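Local atomic coordinates of pectinesterase (Aspergillus niger, PDB entry 5C1E), a protein that hydrolyses the methyl esters of pectin's galacturonosyl units, releasing methanol, and probably helps macerate plant tissue. Residues G210-P222 with Y231-K243. Sequence-based numbering, arbitrary orientation. Where two conformers were deposited one is given.
With ACT (acetate ion), chain M.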
loop_
_atom_site.group_PDB
_atom_site.type_symbol
_atom_site.label_atom_id
_atom_site.label_comp_id
_atom_site.label_asym_id
_atom_site.label_seq_id
_atom_site.Cartn_x
_atom_site.Cartn_y
_atom_site.Cartn_z
ATOM N N GLY A 210 6.251 -10.957 -17.816
ATOM C CA GLY A 210 6.497 -10.376 -19.141
ATOM C C GLY A 210 7.426 -9.168 -19.206
ATOM O O GLY A 210 7.754 -8.718 -20.297
ATOM N N VAL A 211 7.847 -8.638 -18.056
ATOM C CA VAL A 211 8.745 -7.488 -18.039
ATOM C C VAL A 211 10.120 -7.926 -17.524
ATOM O O VAL A 211 10.236 -8.618 -16.499
ATOM C CB VAL A 211 8.155 -6.305 -17.231
ATOM C CG1 VAL A 211 8.289 -6.516 -15.736
ATOM C CG2 VAL A 211 8.818 -5.001 -17.640
ATOM N N SER A 212 11.159 -7.542 -18.266
ATOM C CA SER A 212 12.549 -7.868 -17.927
ATOM C C SER A 212 13.220 -6.640 -17.299
ATOM O O SER A 212 13.417 -5.612 -17.964
ATOM C CB SER A 212 13.324 -8.296 -19.176
ATOM O OG SER A 212 13.196 -7.316 -20.197
ATOM N N LEU A 213 13.587 -6.778 -16.030
ATOM C CA LEU A 213 14.070 -5.669 -15.216
ATOM C C LEU A 213 15.291 -6.065 -14.389
ATOM O O LEU A 213 15.513 -5.511 -13.318
ATOM C CB LEU A 213 12.958 -5.221 -14.274
ATOM C CG LEU A 213 11.701 -4.650 -14.931
ATOM C CD1 LEU A 213 10.647 -4.368 -13.878
ATOM C CD2 LEU A 213 12.026 -3.387 -15.715
ATOM N N THR A 214 16.079 -7.025 -14.875
ATOM C CA THR A 214 17.233 -7.482 -14.108
ATOM C C THR A 214 18.117 -6.294 -13.742
ATOM O O THR A 214 18.531 -5.543 -14.604
ATOM C CB THR A 214 18.035 -8.545 -14.879
ATOM O OG1 THR A 214 17.170 -9.656 -15.138
ATOM C CG2 THR A 214 19.251 -9.025 -14.064
ATOM N N GLU A 215 18.373 -6.133 -12.448
ATOM C CA GLU A 215 19.217 -5.050 -11.910
ATOM C C GLU A 215 18.753 -3.627 -12.250
ATOM O O GLU A 215 19.542 -2.692 -12.174
ATOM C CB GLU A 215 20.688 -5.261 -12.321
ATOM C CG GLU A 215 21.236 -6.564 -11.759
ATOM C CD GLU A 215 22.736 -6.734 -11.890
ATOM O OE1 GLU A 215 23.408 -5.875 -12.483
ATOM O OE2 GLU A 215 23.244 -7.735 -11.366
ATOM N N GLU A 216 17.466 -3.446 -12.568
ATOM C CA GLU A 216 16.948 -2.118 -12.907
ATOM C C GLU A 216 16.045 -1.514 -11.836
ATOM O O GLU A 216 15.453 -0.449 -12.049
ATOM C CB GLU A 216 16.181 -2.174 -14.225
ATOM C CG GLU A 216 17.022 -2.671 -15.380
ATOM C CD GLU A 216 16.351 -2.514 -16.729
ATOM O OE1 GLU A 216 15.140 -2.235 -16.797
ATOM O OE2 GLU A 216 17.073 -2.671 -17.729
ATOM N N VAL A 217 15.900 -2.196 -10.706
ATOM C CA VAL A 217 14.980 -1.742 -9.666
ATOM C C VAL A 217 15.783 -1.441 -8.404
ATOM O O VAL A 217 16.719 -2.171 -8.051
ATOM C CB VAL A 217 13.839 -2.766 -9.418
ATOM C CG1 VAL A 217 12.928 -2.339 -8.279
ATOM C CG2 VAL A 217 13.000 -2.939 -10.677
ATOM N N TYR A 218 15.414 -0.364 -7.730
ATOM C CA TYR A 218 16.020 -0.009 -6.456
ATOM C C TYR A 218 15.027 -0.180 -5.324
ATOM O O TYR A 218 13.819 -0.016 -5.495
ATOM C CB TYR A 218 16.518 1.439 -6.497
ATOM C CG TYR A 218 17.637 1.654 -7.502
ATOM C CD1 TYR A 218 18.959 1.437 -7.154
ATOM C CD2 TYR A 218 17.357 2.073 -8.792
ATOM C CE1 TYR A 218 19.989 1.632 -8.074
ATOM C CE2 TYR A 218 18.368 2.271 -9.720
ATOM C CZ TYR A 218 19.682 2.054 -9.355
ATOM O OH TYR A 218 20.676 2.254 -10.284
ATOM N N LEU A 219 15.549 -0.534 -4.163
ATOM C CA LEU A 219 14.740 -0.728 -2.980
ATOM C C LEU A 219 14.086 0.600 -2.574
ATOM O O LEU A 219 12.970 0.638 -2.029
ATOM C CB LEU A 219 15.619 -1.267 -1.853
ATOM C CG LEU A 219 16.223 -2.660 -2.075
ATOM C CD1 LEU A 219 17.280 -2.924 -1.015
ATOM C CD2 LEU A 219 15.149 -3.746 -2.069
ATOM N N GLY A 220 14.778 1.692 -2.866
ATOM C CA GLY A 220 14.231 2.992 -2.576
ATOM C C GLY A 220 15.139 4.144 -2.928
ATOM O O GLY A 220 16.319 3.961 -3.297
ATOM N N ARG A 221 14.551 5.329 -2.833
ATOM C CA ARG A 221 15.295 6.573 -2.864
ATOM C C ARG A 221 14.614 7.575 -1.927
ATOM O O ARG A 221 13.421 7.428 -1.618
ATOM C CB ARG A 221 15.428 7.087 -4.294
ATOM C CG ARG A 221 14.099 7.401 -4.967
ATOM C CD ARG A 221 14.324 7.839 -6.402
ATOM N NE ARG A 221 13.107 8.391 -6.979
ATOM C CZ ARG A 221 13.081 9.303 -7.951
ATOM N NH1 ARG A 221 14.211 9.771 -8.453
ATOM N NH2 ARG A 221 11.928 9.760 -8.408
ATOM N N PRO A 222 15.358 8.580 -1.451
ATOM C CA PRO A 222 14.798 9.448 -0.404
ATOM C C PRO A 222 14.030 10.645 -0.954
ATOM O O PRO A 222 14.633 11.590 -1.485
ATOM C CB PRO A 222 16.028 9.898 0.377
ATOM C CG PRO A 222 17.160 9.802 -0.580
ATOM C CD PRO A 222 16.818 8.750 -1.602
ATOM N N TYR A 231 14.023 -3.483 4.679
ATOM C CA TYR A 231 13.533 -4.708 4.066
ATOM C C TYR A 231 14.119 -5.861 4.874
ATOM O O TYR A 231 15.343 -5.992 4.976
ATOM C CB TYR A 231 13.995 -4.842 2.615
ATOM C CG TYR A 231 13.296 -3.962 1.583
ATOM C CD1 TYR A 231 13.596 -2.605 1.485
ATOM C CD2 TYR A 231 12.440 -4.504 0.636
ATOM C CE1 TYR A 231 12.994 -1.800 0.518
ATOM C CE2 TYR A 231 11.836 -3.713 -0.339
ATOM C CZ TYR A 231 12.106 -2.355 -0.387
ATOM O OH TYR A 231 11.528 -1.546 -1.359
ATOM N N GLN A 232 13.249 -6.664 5.472
ATOM C CA GLN A 232 13.681 -7.726 6.380
ATOM C C GLN A 232 12.944 -9.033 6.117
ATOM O O GLN A 232 11.750 -9.040 5.764
ATOM C CB GLN A 232 13.487 -7.290 7.842
ATOM C CG GLN A 232 12.090 -6.834 8.184
ATOM C CD GLN A 232 11.961 -6.328 9.616
ATOM O OE1 GLN A 232 12.857 -5.684 10.133
ATOM N NE2 GLN A 232 10.826 -6.568 10.227
ATOM N N ASN A 233 13.648 -10.148 6.305
ATOM C CA ASN A 233 13.034 -11.464 6.171
ATOM C C ASN A 233 12.286 -11.653 4.845
ATOM O O ASN A 233 11.284 -12.373 4.797
ATOM C CB ASN A 233 12.067 -11.714 7.333
ATOM C CG ASN A 233 12.711 -11.529 8.689
ATOM O OD1 ASN A 233 13.783 -12.060 8.947
ATOM N ND2 ASN A 233 12.039 -10.790 9.578
ATOM N N SER A 234 12.774 -11.010 3.780
ATOM C CA SER A 234 12.066 -10.961 2.517
ATOM C C SER A 234 12.850 -11.583 1.383
ATOM O O SER A 234 14.078 -11.752 1.468
ATOM C CB SER A 234 11.746 -9.510 2.137
ATOM O OG SER A 234 10.840 -8.933 3.040
ATOM N N VAL A 235 12.125 -11.926 0.325
ATOM C CA VAL A 235 12.704 -12.437 -0.903
ATOM C C VAL A 235 12.837 -11.320 -1.935
ATOM O O VAL A 235 11.846 -10.678 -2.304
ATOM C CB VAL A 235 11.885 -13.597 -1.494
ATOM C CG1 VAL A 235 12.622 -14.198 -2.688
ATOM C CG2 VAL A 235 11.659 -14.678 -0.444
ATOM N N LEU A 236 14.063 -11.104 -2.393
ATOM C CA LEU A 236 14.379 -10.070 -3.377
ATOM C C LEU A 236 14.869 -10.741 -4.645
ATOM O O LEU A 236 15.914 -11.422 -4.626
ATOM C CB LEU A 236 15.468 -9.161 -2.843
ATOM C CG LEU A 236 15.181 -8.434 -1.520
ATOM C CD1 LEU A 236 16.437 -7.668 -1.152
ATOM C CD2 LEU A 236 13.983 -7.511 -1.650
ATOM N N SER A 237 14.129 -10.569 -5.741
ATOM C CA SER A 237 14.520 -11.190 -7.002
ATOM C C SER A 237 15.687 -10.437 -7.649
ATOM O O SER A 237 16.117 -9.384 -7.156
ATOM C CB SER A 237 13.333 -11.265 -7.961
ATOM O OG SER A 237 13.148 -10.051 -8.660
ATOM N N ASP A 238 16.161 -10.955 -8.780
ATOM C CA ASP A 238 17.276 -10.330 -9.496
ATOM C C ASP A 238 16.964 -8.963 -10.104
ATOM O O ASP A 238 17.833 -8.363 -10.719
ATOM C CB ASP A 238 17.840 -11.270 -10.575
ATOM C CG ASP A 238 16.926 -11.420 -11.790
ATOM O OD1 ASP A 238 15.791 -10.892 -11.814
ATOM O OD2 ASP A 238 17.361 -12.096 -12.743
ATOM N N ILE A 239 15.744 -8.454 -9.932
ATOM C CA ILE A 239 15.471 -7.064 -10.327
ATOM C C ILE A 239 16.254 -6.022 -9.530
ATOM O O ILE A 239 16.480 -4.919 -10.025
ATOM C CB ILE A 239 13.965 -6.702 -10.292
ATOM C CG1 ILE A 239 13.373 -6.783 -8.869
ATOM C CG2 ILE A 239 13.201 -7.594 -11.267
ATOM C CD1 ILE A 239 11.970 -6.221 -8.768
ATOM N N ILE A 240 16.665 -6.356 -8.310
ATOM C CA ILE A 240 17.325 -5.364 -7.446
ATOM C C ILE A 240 18.752 -5.062 -7.897
ATOM O O ILE A 240 19.619 -5.947 -7.942
ATOM C CB ILE A 240 17.288 -5.775 -5.957
ATOM C CG1 ILE A 240 15.836 -5.967 -5.492
ATOM C CG2 ILE A 240 18.008 -4.740 -5.095
ATOM C CD1 ILE A 240 14.938 -4.765 -5.708
ATOM N N ASN A 241 18.991 -3.803 -8.234
ATOM C CA ASN A 241 20.314 -3.345 -8.600
ATOM C C ASN A 241 21.299 -3.611 -7.452
ATOM O O ASN A 241 20.953 -3.456 -6.295
ATOM C CB ASN A 241 20.250 -1.858 -8.938
ATOM C CG ASN A 241 21.569 -1.323 -9.434
ATOM O OD1 ASN A 241 22.468 -1.052 -8.647
ATOM N ND2 ASN A 241 21.706 -1.207 -10.753
ATOM N N PRO A 242 22.535 -4.022 -7.765
ATOM C CA PRO A 242 23.505 -4.286 -6.693
ATOM C C PRO A 242 23.719 -3.153 -5.680
ATOM O O PRO A 242 23.970 -3.432 -4.518
ATOM C CB PRO A 242 24.794 -4.565 -7.456
ATOM C CG PRO A 242 24.343 -5.160 -8.743
ATOM C CD PRO A 242 22.981 -4.589 -9.052
ATOM N N LYS A 243 23.619 -1.900 -6.114
ATOM C CA LYS A 243 23.722 -0.761 -5.184
ATOM C C LYS A 243 22.554 -0.690 -4.179
ATOM O O LYS A 243 22.670 -0.046 -3.130
ATOM C CB LYS A 243 23.881 0.548 -5.951
ATOM C CG LYS A 243 25.106 0.577 -6.858
ATOM C CD LYS A 243 25.349 1.930 -7.508
ATOM C CE LYS A 243 24.181 2.429 -8.362
ATOM N NZ LYS A 243 23.910 1.601 -9.570
HETATM C C ACT M . 14.443 13.468 -8.757
HETATM O O ACT M . 14.271 12.561 -9.607
HETATM O OXT ACT M . 15.563 13.713 -8.247
HETATM C CH3 ACT M . 13.261 14.291 -8.333
#
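With its CG turned away from the backbone N (chi1 -176°), N241 extends beside the ring of Y218, whose CG stands anti to its own carbonyl carbon. N241 CB thereby comes over a ring face, 4.1 Å from the centroid, a CH-pi contact, and the amide lies 28° from the ring plane. N241 ND2 donates to E215 O at 3.0 Å, while N241 OD1 accepts from K243 N at 2.9 Å, closing an Asx turn, and from K243 NZ; the amide is thus held at both ends. N241 N donates to V217 O (2.8 Å, 170° at the hydrogen), and V217 N to I239 O (2.9 Å). The two segments belong to successive coils of the right-handed parallel beta-helix: strand 217-220 is the last regular strand of its sheet, and I240 on the next coil adds a single bridge to V217. Inside, L219 CD2 lies almost straight above the centre of the Y231 ring, and Y231 OH donates to a lone pair of L219 O at 2.7 Å. T185 OG1 also hydrogen-bonds L219 O. R221 NE forms a salt bridge with D161 OD1, the predicted active-site residue, and NH1 binds an acetate, probably from the crystallisation liquor.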